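PDB 2OUA: serine protease from Nocardiopsis alba, which probably cleaves internal peptide bonds in proteins as a serine endopeptidase of the S1 family, this chain being the protease part of a longer zymogen. Local coordinates for residues A1-G5 / I45-R49; Q27-V31 / N70-T74; T87-S91 / L184-T188; R117-V121 / F171-V175. One frame throughout, in Å; residues are numbered along the deposited sequence.

Interaction 1. Residues A1-G5 / I45-R49; sequences ADIIG and IGNGR
Ala1 and Asn47 meet at the tip of a hairpin, and the Asn47 side chain does the reaching. From CB the chain turns at chi1 69°, with CG between the backbone N and the carbonyl carbon, which points the amide toward the first residue of the chain. Asn47 CG comes to 3.9 Å from Ala1 N. Beyond it, Asn47 OD1 accepts a hydrogen bond from Ala1 N at 2.8 Å. The nitrogen lies in the carbonyl plane of the amide, on a lone pair. The other branch, Asn47 ND2, donates to water 1 at 3.1 Å. That water also takes a weak bond from Ala1 N.

Asn47 sits in a type II' beta turn from Ile45 to Gly48, with Gly46 at its first inner position. The turn joins strands 42-45 and 48-56 in the first barrel of the chymotrypsin-like fold. Ala1 CB packs on the turn's backbone, 3.2 Å from Ile45 O and 3.7 Å from Gly48 N. Farther in, Ile3 CD1 meets Ile45 CD1 at 4.3 Å, and both side chains also touch Val17 and Phe71. Arg49 NH1 donates to Gly48 O at 2.7 Å and also to Gly46 O.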
loop_
_atom_site.group_PDB
_atom_site.type_symbol
_atom_site.label_atom_id
_atom_site.label_comp_id
_atom_site.label_asym_id
_atom_site.label_seq_id
_atom_site.Cartn_x
_atom_site.Cartn_y
_atom_site.Cartn_z
ATOM N N ALA A 1 15.281 10.446 -1.723
ATOM C CA ALA A 1 13.876 10.465 -2.232
ATOM C C ALA A 1 12.913 10.394 -1.056
ATOM O O ALA A 1 13.083 9.571 -0.159
ATOM C CB ALA A 1 13.643 9.280 -3.173
ATOM N N ASP A 2 11.906 11.262 -1.051
ATOM C CA ASP A 2 10.937 11.254 0.038
ATOM C C ASP A 2 9.966 10.094 -0.134
ATOM O O ASP A 2 9.304 9.977 -1.164
ATOM C CB ASP A 2 10.151 12.568 0.088
ATOM C CG ASP A 2 10.998 13.741 0.550
ATOM O OD1 ASP A 2 12.061 13.510 1.165
ATOM O OD2 ASP A 2 10.587 14.900 0.312
ATOM N N ILE A 3 9.890 9.236 0.877
ATOM C CA ILE A 3 8.990 8.091 0.831
ATOM C C ILE A 3 7.608 8.572 1.261
ATOM O O ILE A 3 7.344 8.792 2.446
ATOM C CB ILE A 3 9.484 6.969 1.763
ATOM C CG1 ILE A 3 10.926 6.602 1.392
ATOM C CG2 ILE A 3 8.587 5.740 1.632
ATOM C CD1 ILE A 3 11.117 6.225 -0.074
ATOM N N ILE A 4 6.742 8.742 0.267
ATOM C CA ILE A 4 5.383 9.230 0.464
ATOM C C ILE A 4 4.393 8.207 -0.076
ATOM O O ILE A 4 4.592 7.660 -1.160
ATOM C CB ILE A 4 5.193 10.566 -0.292
ATOM C CG1 ILE A 4 6.094 11.637 0.334
ATOM C CG2 ILE A 4 3.727 10.991 -0.277
ATOM C CD1 ILE A 4 6.103 12.949 -0.433
ATOM N N GLY A 5 3.327 7.958 0.678
ATOM C CA GLY A 5 2.329 6.994 0.243
ATOM C C GLY A 5 1.726 7.315 -1.111
ATOM O O GLY A 5 1.438 8.470 -1.415
ATOM N N ILE A 45 13.054 4.484 -6.715
ATOM C CA ILE A 45 12.063 5.534 -6.527
ATOM C C ILE A 45 12.842 6.841 -6.455
ATOM O O ILE A 45 13.521 7.125 -5.468
ATOM C CB ILE A 45 11.223 5.322 -5.240
ATOM C CG1 ILE A 45 10.339 6.547 -5.001
ATOM C CG2 ILE A 45 12.122 5.039 -4.052
ATOM C CD1 ILE A 45 9.291 6.342 -3.926
ATOM N N GLY A 46 12.752 7.630 -7.519
ATOM C CA GLY A 46 13.496 8.873 -7.559
ATOM C C GLY A 46 14.959 8.478 -7.500
ATOM O O GLY A 46 15.376 7.542 -8.185
ATOM N N ASN A 47 15.739 9.166 -6.676
ATOM C CA ASN A 47 17.157 8.854 -6.539
ATOM C C ASN A 47 17.319 7.816 -5.433
ATOM O O ASN A 47 18.430 7.535 -4.982
ATOM C CB ASN A 47 17.938 10.120 -6.185
ATOM C CG ASN A 47 17.630 10.624 -4.788
ATOM O OD1 ASN A 47 16.539 10.394 -4.261
ATOM N ND2 ASN A 47 18.583 11.327 -4.186
ATOM N N GLY A 48 16.199 7.253 -4.994
ATOM C CA GLY A 48 16.237 6.257 -3.938
ATOM C C GLY A 48 16.311 4.835 -4.457
ATOM O O GLY A 48 15.822 4.535 -5.544
ATOM N N ARG A 49 16.930 3.956 -3.674
ATOM C CA ARG A 49 17.068 2.551 -4.041
ATOM C C ARG A 49 16.712 1.678 -2.844
ATOM O O ARG A 49 17.040 2.005 -1.703
ATOM C CB ARG A 49 18.506 2.253 -4.481
ATOM C CG ARG A 49 18.969 3.044 -5.697
ATOM C CD ARG A 49 18.307 2.554 -6.978
ATOM N NE ARG A 49 18.740 3.319 -8.145
ATOM C CZ ARG A 49 18.265 4.518 -8.479
ATOM N NH1 ARG A 49 17.330 5.102 -7.740
ATOM N NH2 ARG A 49 18.731 5.138 -9.558
HETATM O O HOH W 1 17.882 12.597 -1.493
#

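Interaction 2. Residues Q27-V31 / N70-T74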
loop_
_atom_site.group_PDB
_atom_site.type_symbol
_atom_site.label_atom_id
_atom_site.label_comp_id
_atom_site.label_asym_id
_atom_site.label_seq_id
_atom_site.Cartn_x
_atom_site.Cartn_y
_atom_site.Cartn_z
ATOM N N GLN A 27 15.895 0.698 10.236
ATOM C CA GLN A 27 16.197 1.014 8.848
ATOM C C GLN A 27 14.922 1.468 8.136
ATOM O O GLN A 27 13.863 0.857 8.290
ATOM C CB GLN A 27 16.810 -0.214 8.175
ATOM C CG GLN A 27 17.975 -0.772 8.982
ATOM C CD GLN A 27 18.475 -2.107 8.477
ATOM O OE1 GLN A 27 17.688 -3.004 8.172
ATOM N NE2 GLN A 27 19.791 -2.254 8.402
ATOM N N PRO A 28 15.017 2.552 7.350
ATOM C CA PRO A 28 13.889 3.119 6.606
ATOM C C PRO A 28 13.440 2.289 5.413
ATOM O O PRO A 28 14.244 1.630 4.758
ATOM C CB PRO A 28 14.423 4.484 6.186
ATOM C CG PRO A 28 15.849 4.160 5.863
ATOM C CD PRO A 28 16.262 3.277 7.034
ATOM N N GLY A 29 12.140 2.336 5.134
ATOM C CA GLY A 29 11.588 1.596 4.016
ATOM C C GLY A 29 10.109 1.898 3.916
ATOM O O GLY A 29 9.658 2.956 4.360
ATOM N N PHE A 30 9.342 0.984 3.332
ATOM C CA PHE A 30 7.901 1.188 3.229
ATOM C C PHE A 30 7.174 -0.117 2.965
ATOM O O PHE A 30 7.727 -1.030 2.352
ATOM C CB PHE A 30 7.577 2.212 2.126
ATOM C CG PHE A 30 8.028 1.806 0.740
ATOM C CD1 PHE A 30 7.306 0.872 -0.003
ATOM C CD2 PHE A 30 9.162 2.382 0.172
ATOM C CE1 PHE A 30 7.704 0.520 -1.299
ATOM C CE2 PHE A 30 9.573 2.035 -1.124
ATOM C CZ PHE A 30 8.841 1.103 -1.862
ATOM N N VAL A 31 5.944 -0.215 3.461
ATOM C CA VAL A 31 5.147 -1.409 3.227
ATOM C C VAL A 31 4.439 -1.213 1.898
ATOM O O VAL A 31 4.161 -0.083 1.493
ATOM C CB VAL A 31 4.106 -1.652 4.356
ATOM C CG1 VAL A 31 4.831 -2.030 5.643
ATOM C CG2 VAL A 31 3.248 -0.417 4.563
ATOM N N ASN A 70 19.355 6.674 -0.140
ATOM C CA ASN A 70 18.496 7.838 -0.316
ATOM C C ASN A 70 17.007 7.664 -0.035
ATOM O O ASN A 70 16.164 8.033 -0.852
ATOM C CB ASN A 70 18.687 8.406 -1.720
ATOM C CG ASN A 70 20.121 8.808 -1.985
ATOM O OD1 ASN A 70 20.770 9.414 -1.135
ATOM N ND2 ASN A 70 20.624 8.476 -3.169
ATOM N N PHE A 71 16.686 7.106 1.125
ATOM C CA PHE A 71 15.296 6.942 1.527
ATOM C C PHE A 71 15.033 7.923 2.665
ATOM O O PHE A 71 15.621 7.799 3.738
ATOM C CB PHE A 71 15.032 5.514 2.018
ATOM C CG PHE A 71 14.407 4.611 0.986
ATOM C CD1 PHE A 71 14.854 4.616 -0.331
ATOM C CD2 PHE A 71 13.394 3.729 1.346
ATOM C CE1 PHE A 71 14.302 3.747 -1.274
ATOM C CE2 PHE A 71 12.835 2.856 0.410
ATOM C CZ PHE A 71 13.289 2.865 -0.900
ATOM N N THR A 72 14.174 8.907 2.421
ATOM C CA THR A 72 13.821 9.880 3.453
ATOM C C THR A 72 12.349 9.649 3.772
ATOM O O THR A 72 11.491 9.879 2.929
ATOM C CB THR A 72 14.011 11.323 2.960
ATOM O OG1 THR A 72 15.398 11.557 2.692
ATOM C CG2 THR A 72 13.534 12.308 4.016
ATOM N N LEU A 73 12.064 9.194 4.987
ATOM C CA LEU A 73 10.687 8.903 5.367
ATOM C C LEU A 73 9.848 10.132 5.683
ATOM O O LEU A 73 10.366 11.167 6.110
ATOM C CB LEU A 73 10.657 7.955 6.570
ATOM C CG LEU A 73 11.438 6.641 6.445
ATOM C CD1 LEU A 73 11.148 5.774 7.656
ATOM C CD2 LEU A 73 11.048 5.910 5.168
ATOM N N THR A 74 8.546 10.001 5.455
ATOM C CA THR A 74 7.586 11.062 5.738
ATOM C C THR A 74 6.355 10.369 6.297
ATOM O O THR A 74 6.250 9.141 6.229
ATOM C CB THR A 74 7.143 11.829 4.468
ATOM O OG1 THR A 74 6.211 11.027 3.723
ATOM C CG2 THR A 74 8.341 12.162 3.588
#
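Phe71 lays its ring beside that of Phe30, rim to rim, so that neither ring sits over the face of the other. The planes are nearly parallel, 11° apart, and the centroids are 5.9 Å apart. Phe71 CE2 meets both Phe30 CE2 and Phe30 CD2 at 3.7 Å. Phe71 gets there with chi1 at -99°, well off a staggered position. Its CD2 side lies along the backbone of strand 28-32. There Gly29 CA sits at the edge of the Phe71 ring, near its plane, 3.9 Å from Phe71 CD2.

Leu73 fills the next place along. Its CG packs on Pro28 CB at 3.7 Å, and its CD2 reaches Gly29 O at 3.4 Å. Pro28 CG also leans toward Phe71 CB, so the proline touches both side chains.

These residues belong to the first barrel of the chymotrypsin-like fold. Strand 28-32 is one of its staves, and segment 70-74, which follows strand 62-69, packs against it. Phe30 also packs on Ile3, Val17 and Val65, and its ring meets that of Tyr9.

Backbone bonds of Pro28 and Phe30 go to strand 62-69, and those of Asn70 and Thr72 to Ala1. No hydrogen bond joins the two segments. The contact therefore rests on shape and on the burial of apolar surface.

Interaction 3. Residues T87-S91 / L184-T188; sequences TVSGS and LRLRT
The flat groups here are peptide units of the loop 87-91, and methyl groups from Leu186 and Thr188 rest on them. Thr188 CG2 stands over one face of the Ser89-Gly90 peptide, 3.7 Å from Ser89 C. Leu186 CD2 lies over the same side of the following peptide, 3.6 Å from Gly90 O. The Val88 carbonyl is met at its oxygen end instead. There Thr188 CA makes a CA-H...O contact with Val88 O at 3.4 Å, and the same oxygen accepts a hydrogen bond from Asn75 ND2.

Beside these peptides, Val88 CG1 packs on Leu186 CD2 at 3.5 Å. Val88 CG1 is turned opposite its own backbone N (chi1 -179°), and the two side chains cross at about a right angle. Ser91 CB touches the same leucine methyl at 4.0 Å. Ser91 OG hydrogen-bonds to Asn176 OD1.

The loop belongs to the link between the two barrels of the chymotrypsin-like fold. Strand 185-186 brings the C-terminus back to strand 14-22 of the first barrel. Phe19 of that strand touches both Val88 and Leu186.

With no conventional hydrogen bond across it, the contact holds the chain end to the linker by methyl packing and one CH...O contact.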
loop_
_atom_site.group_PDB
_atom_site.type_symbol
_atom_site.label_atom_id
_atom_site.label_comp_id
_atom_site.label_asym_id
_atom_site.label_seq_id
_atom_site.Cartn_x
_atom_site.Cartn_y
_atom_site.Cartn_z
ATOM N N THR A 87 -2.096 13.098 6.149
ATOM C CA THR A 87 -1.040 12.826 7.115
ATOM C C THR A 87 -1.344 11.529 7.855
ATOM O O THR A 87 -2.504 11.208 8.107
ATOM C CB THR A 87 -0.916 13.969 8.135
ATOM O OG1 THR A 87 -2.193 14.203 8.737
ATOM C CG2 THR A 87 -0.453 15.242 7.447
ATOM N N VAL A 88 -0.296 10.784 8.189
ATOM C CA VAL A 88 -0.441 9.523 8.904
ATOM C C VAL A 88 -0.076 9.738 10.365
ATOM O O VAL A 88 1.057 10.114 10.678
ATOM C CB VAL A 88 0.490 8.433 8.314
ATOM C CG1 VAL A 88 0.291 7.110 9.057
ATOM C CG2 VAL A 88 0.204 8.259 6.830
ATOM N N SER A 89 -1.033 9.511 11.260
ATOM C CA SER A 89 -0.782 9.688 12.687
ATOM C C SER A 89 -0.857 8.353 13.424
ATOM O O SER A 89 -0.539 8.265 14.609
ATOM C CB SER A 89 -1.792 10.670 13.289
ATOM O OG SER A 89 -3.086 10.101 13.353
ATOM N N GLY A 90 -1.276 7.313 12.713
ATOM C CA GLY A 90 -1.375 5.999 13.324
ATOM C C GLY A 90 -2.057 5.020 12.393
ATOM O O GLY A 90 -2.236 5.313 11.212
ATOM N N SER A 91 -2.436 3.859 12.918
ATOM C CA SER A 91 -3.105 2.852 12.110
ATOM C C SER A 91 -4.295 2.221 12.823
ATOM O O SER A 91 -4.512 1.014 12.727
ATOM C CB SER A 91 -2.114 1.755 11.690
ATOM O OG SER A 91 -1.525 1.126 12.814
ATOM N N LEU A 184 7.448 -3.803 12.444
ATOM C CA LEU A 184 7.682 -2.548 11.742
ATOM C C LEU A 184 7.017 -1.397 12.483
ATOM O O LEU A 184 6.037 -1.596 13.201
ATOM C CB LEU A 184 7.114 -2.629 10.325
ATOM C CG LEU A 184 7.549 -3.829 9.480
ATOM C CD1 LEU A 184 6.808 -3.802 8.146
ATOM C CD2 LEU A 184 9.059 -3.796 9.264
ATOM N N ARG A 185 7.548 -0.195 12.297
ATOM C CA ARG A 185 6.993 0.991 12.938
ATOM C C ARG A 185 6.607 2.001 11.865
ATOM O O ARG A 185 7.448 2.483 11.107
ATOM C CB ARG A 185 8.014 1.599 13.906
ATOM N N LEU A 186 5.316 2.302 11.804
ATOM C CA LEU A 186 4.779 3.251 10.840
ATOM C C LEU A 186 5.346 4.639 11.132
ATOM O O LEU A 186 5.461 5.033 12.292
ATOM C CB LEU A 186 3.251 3.273 10.973
ATOM C CG LEU A 186 2.392 3.881 9.870
ATOM C CD1 LEU A 186 2.558 3.077 8.592
ATOM C CD2 LEU A 186 0.932 3.872 10.312
ATOM N N ARG A 187 5.715 5.377 10.090
ATOM C CA ARG A 187 6.246 6.724 10.280
ATOM C C ARG A 187 5.070 7.671 10.542
ATOM O O ARG A 187 4.176 7.809 9.702
ATOM C CB ARG A 187 7.007 7.181 9.033
ATOM C CG ARG A 187 7.689 8.537 9.184
ATOM C CD ARG A 187 8.918 8.446 10.076
ATOM N NE ARG A 187 9.585 9.736 10.223
ATOM C CZ ARG A 187 10.881 9.884 10.477
ATOM N NH1 ARG A 187 11.655 8.816 10.614
ATOM N NH2 ARG A 187 11.408 11.099 10.586
ATOM N N THR A 188 5.074 8.320 11.702
ATOM C CA THR A 188 3.992 9.235 12.062
ATOM C C THR A 188 4.521 10.597 12.502
ATOM O O THR A 188 5.755 10.762 12.531
ATOM C CB THR A 188 3.146 8.662 13.216
ATOM O OG1 THR A 188 3.961 8.543 14.387
ATOM C CG2 THR A 188 2.596 7.289 12.844
ATOM O OXT THR A 188 3.696 11.477 12.817
#

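Interaction 4. Residues R117-V121 / F171-V175; sequences RNQTV and FYQEV
The corner of the second barrel of the chymotrypsin-like fold at 117-118, which carries a G1 beta bulge, packs beside strand 167-174. Asn118 and Gln119 form the bulge opposite Leu131, between strands 108-116 and 119-123. Strand 167-174 is a stave of the barrel. Arg117, Gln119 and Val121 make the contact.

At one end the contact is apolar. Val121 CG1 makes a CH-pi contact over the centre of the Phe171 ring, 3.5 Å from the centroid and 9° off the ring normal. Gln119 CB comes to the edge of the same ring, 4.0 Å from Phe171 CE2. The Gln119 chain then bends back, and its NE2 donates to Arg117 O.

At the other end the contact is charged. Arg117 runs extended from CG to NE, which carries its guanidinium out to Glu174. Its NE forms a salt bridge with Glu174 OE2 at 2.9 Å, and the N-H...O angle is 164°. The oxygen lies in the guanidinium plane, but NE meets OE2 from above the carboxylate plane. Glu174 OE2 also bonds to Thr132 OG1, and Arg117 NH2 bonds to Ala94 O, so both charged groups have a second tie.

Water 2 completes the set. It accepts from Arg117 NH2 at 2.8 Å and from Tyr172 OH at 2.6 Å, and it donates to Glu174 OE1 at 2.7 Å.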
loop_
_atom_site.group_PDB
_atom_site.type_symbol
_atom_site.label_atom_id
_atom_site.label_comp_id
_atom_site.label_asym_id
_atom_site.label_seq_id
_atom_site.Cartn_x
_atom_site.Cartn_y
_atom_site.Cartn_z
ATOM N N ARG A 117 -14.532 -7.247 5.697
ATOM C CA ARG A 117 -13.197 -7.742 5.992
ATOM C C ARG A 117 -13.181 -9.264 5.885
ATOM O O ARG A 117 -14.218 -9.888 5.646
ATOM C CB ARG A 117 -12.753 -7.311 7.401
ATOM C CG ARG A 117 -12.544 -5.803 7.541
ATOM C CD ARG A 117 -11.627 -5.448 8.707
ATOM N NE ARG A 117 -11.084 -4.097 8.548
ATOM C CZ ARG A 117 -11.701 -2.983 8.934
ATOM N NH1 ARG A 117 -12.887 -3.048 9.528
ATOM N NH2 ARG A 117 -11.145 -1.799 8.695
ATOM N N ASN A 118 -11.998 -9.852 6.040
ATOM C CA ASN A 118 -11.842 -11.300 5.978
ATOM C C ASN A 118 -12.294 -11.859 4.633
ATOM O O ASN A 118 -12.963 -12.889 4.577
ATOM C CB ASN A 118 -12.659 -11.962 7.095
ATOM C CG ASN A 118 -12.445 -11.301 8.446
ATOM O OD1 ASN A 118 -11.337 -11.301 8.985
ATOM N ND2 ASN A 118 -13.513 -10.733 8.998
ATOM N N GLN A 119 -11.922 -11.184 3.553
ATOM C CA GLN A 119 -12.308 -11.622 2.219
ATOM C C GLN A 119 -11.204 -12.415 1.526
ATOM O O GLN A 119 -10.015 -12.134 1.691
ATOM C CB GLN A 119 -12.676 -10.412 1.350
ATOM C CG GLN A 119 -13.803 -9.547 1.908
ATOM C CD GLN A 119 -15.133 -10.273 1.936
ATOM O OE1 GLN A 119 -15.735 -10.523 0.895
ATOM N NE2 GLN A 119 -15.591 -10.622 3.132
ATOM N N THR A 120 -11.612 -13.420 0.761
ATOM C CA THR A 120 -10.668 -14.224 -0.003
ATOM C C THR A 120 -10.974 -13.943 -1.470
ATOM O O THR A 120 -12.137 -13.957 -1.888
ATOM C CB THR A 120 -10.831 -15.740 0.273
ATOM O OG1 THR A 120 -10.495 -16.019 1.637
ATOM C CG2 THR A 120 -9.914 -16.548 -0.637
ATOM N N VAL A 121 -9.934 -13.658 -2.242
ATOM C CA VAL A 121 -10.107 -13.371 -3.658
ATOM C C VAL A 121 -9.182 -14.256 -4.476
ATOM O O VAL A 121 -8.143 -14.699 -3.988
ATOM C CB VAL A 121 -9.777 -11.895 -3.982
ATOM C CG1 VAL A 121 -10.660 -10.964 -3.157
ATOM C CG2 VAL A 121 -8.312 -11.621 -3.697
ATOM N N PHE A 171 -9.651 -4.438 -3.233
ATOM C CA PHE A 171 -9.350 -5.080 -1.964
ATOM C C PHE A 171 -7.970 -4.637 -1.497
ATOM O O PHE A 171 -7.090 -4.363 -2.311
ATOM C CB PHE A 171 -9.341 -6.607 -2.113
ATOM C CG PHE A 171 -10.646 -7.187 -2.581
ATOM C CD1 PHE A 171 -11.000 -7.144 -3.926
ATOM C CD2 PHE A 171 -11.524 -7.775 -1.673
ATOM C CE1 PHE A 171 -12.214 -7.680 -4.366
ATOM C CE2 PHE A 171 -12.742 -8.315 -2.097
ATOM C CZ PHE A 171 -13.087 -8.265 -3.449
ATOM N N TYR A 172 -7.778 -4.574 -0.188
ATOM C CA TYR A 172 -6.475 -4.199 0.331
ATOM C C TYR A 172 -6.008 -5.125 1.438
ATOM O O TYR A 172 -6.813 -5.767 2.123
ATOM C CB TYR A 172 -6.477 -2.736 0.806
ATOM C CG TYR A 172 -7.319 -2.396 2.024
ATOM C CD1 TYR A 172 -6.912 -2.761 3.313
ATOM C CD2 TYR A 172 -8.476 -1.628 1.893
ATOM C CE1 TYR A 172 -7.638 -2.354 4.442
ATOM C CE2 TYR A 172 -9.203 -1.218 3.006
ATOM C CZ TYR A 172 -8.782 -1.580 4.277
ATOM O OH TYR A 172 -9.495 -1.142 5.369
ATOM N N GLN A 173 -4.688 -5.223 1.568
ATOM C CA GLN A 173 -4.045 -6.028 2.594
ATOM C C GLN A 173 -3.949 -5.123 3.821
ATOM O O GLN A 173 -3.398 -4.023 3.739
ATOM C CB GLN A 173 -2.643 -6.436 2.123
ATOM C CG GLN A 173 -1.644 -6.755 3.232
ATOM C CD GLN A 173 -1.908 -8.084 3.907
ATOM O OE1 GLN A 173 -1.989 -9.120 3.248
ATOM N NE2 GLN A 173 -2.031 -8.065 5.235
ATOM N N GLU A 174 -4.498 -5.572 4.944
ATOM C CA GLU A 174 -4.471 -4.784 6.172
ATOM C C GLU A 174 -3.037 -4.453 6.559
ATOM O O GLU A 174 -2.140 -5.292 6.426
ATOM C CB GLU A 174 -5.149 -5.548 7.313
ATOM C CG GLU A 174 -6.665 -5.694 7.177
ATOM C CD GLU A 174 -7.424 -4.415 7.500
ATOM O OE1 GLU A 174 -6.843 -3.510 8.138
ATOM O OE2 GLU A 174 -8.617 -4.323 7.132
ATOM N N VAL A 175 -2.822 -3.239 7.055
ATOM C CA VAL A 175 -1.477 -2.819 7.423
ATOM C C VAL A 175 -0.995 -3.348 8.775
ATOM O O VAL A 175 0.170 -3.719 8.915
ATOM C CB VAL A 175 -1.352 -1.270 7.414
ATOM C CG1 VAL A 175 -2.119 -0.668 8.589
ATOM C CG2 VAL A 175 0.122 -0.867 7.460
HETATM O O HOH W 2 -8.572 -1.439 7.791
#

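How the interactions relate
Interactions 1 and 2 are partly buried and lie on the first-barrel side. They are joined by the two-strand parallel sheet of 2-5 and 72-74, where Ile3 N probably bonds to Thr72 O. Interactions 3 and 4 are surface contacts. Interaction 3 joins the C-terminus to the link between barrels and touches interaction 2 where Arg187 packs on Leu73. Interaction 4 belongs to the second barrel, and its centre lies about 26 Å from that of interaction 1. It reaches interaction 3 through Val175 and Ser91. The chemistry differs with place. Interactions 2 and 3 have no conventional hydrogen bonds across them. Interaction 1 ties the N-terminus by one amide oxygen, and interaction 4 combines a salt bridge with a CH-pi contact.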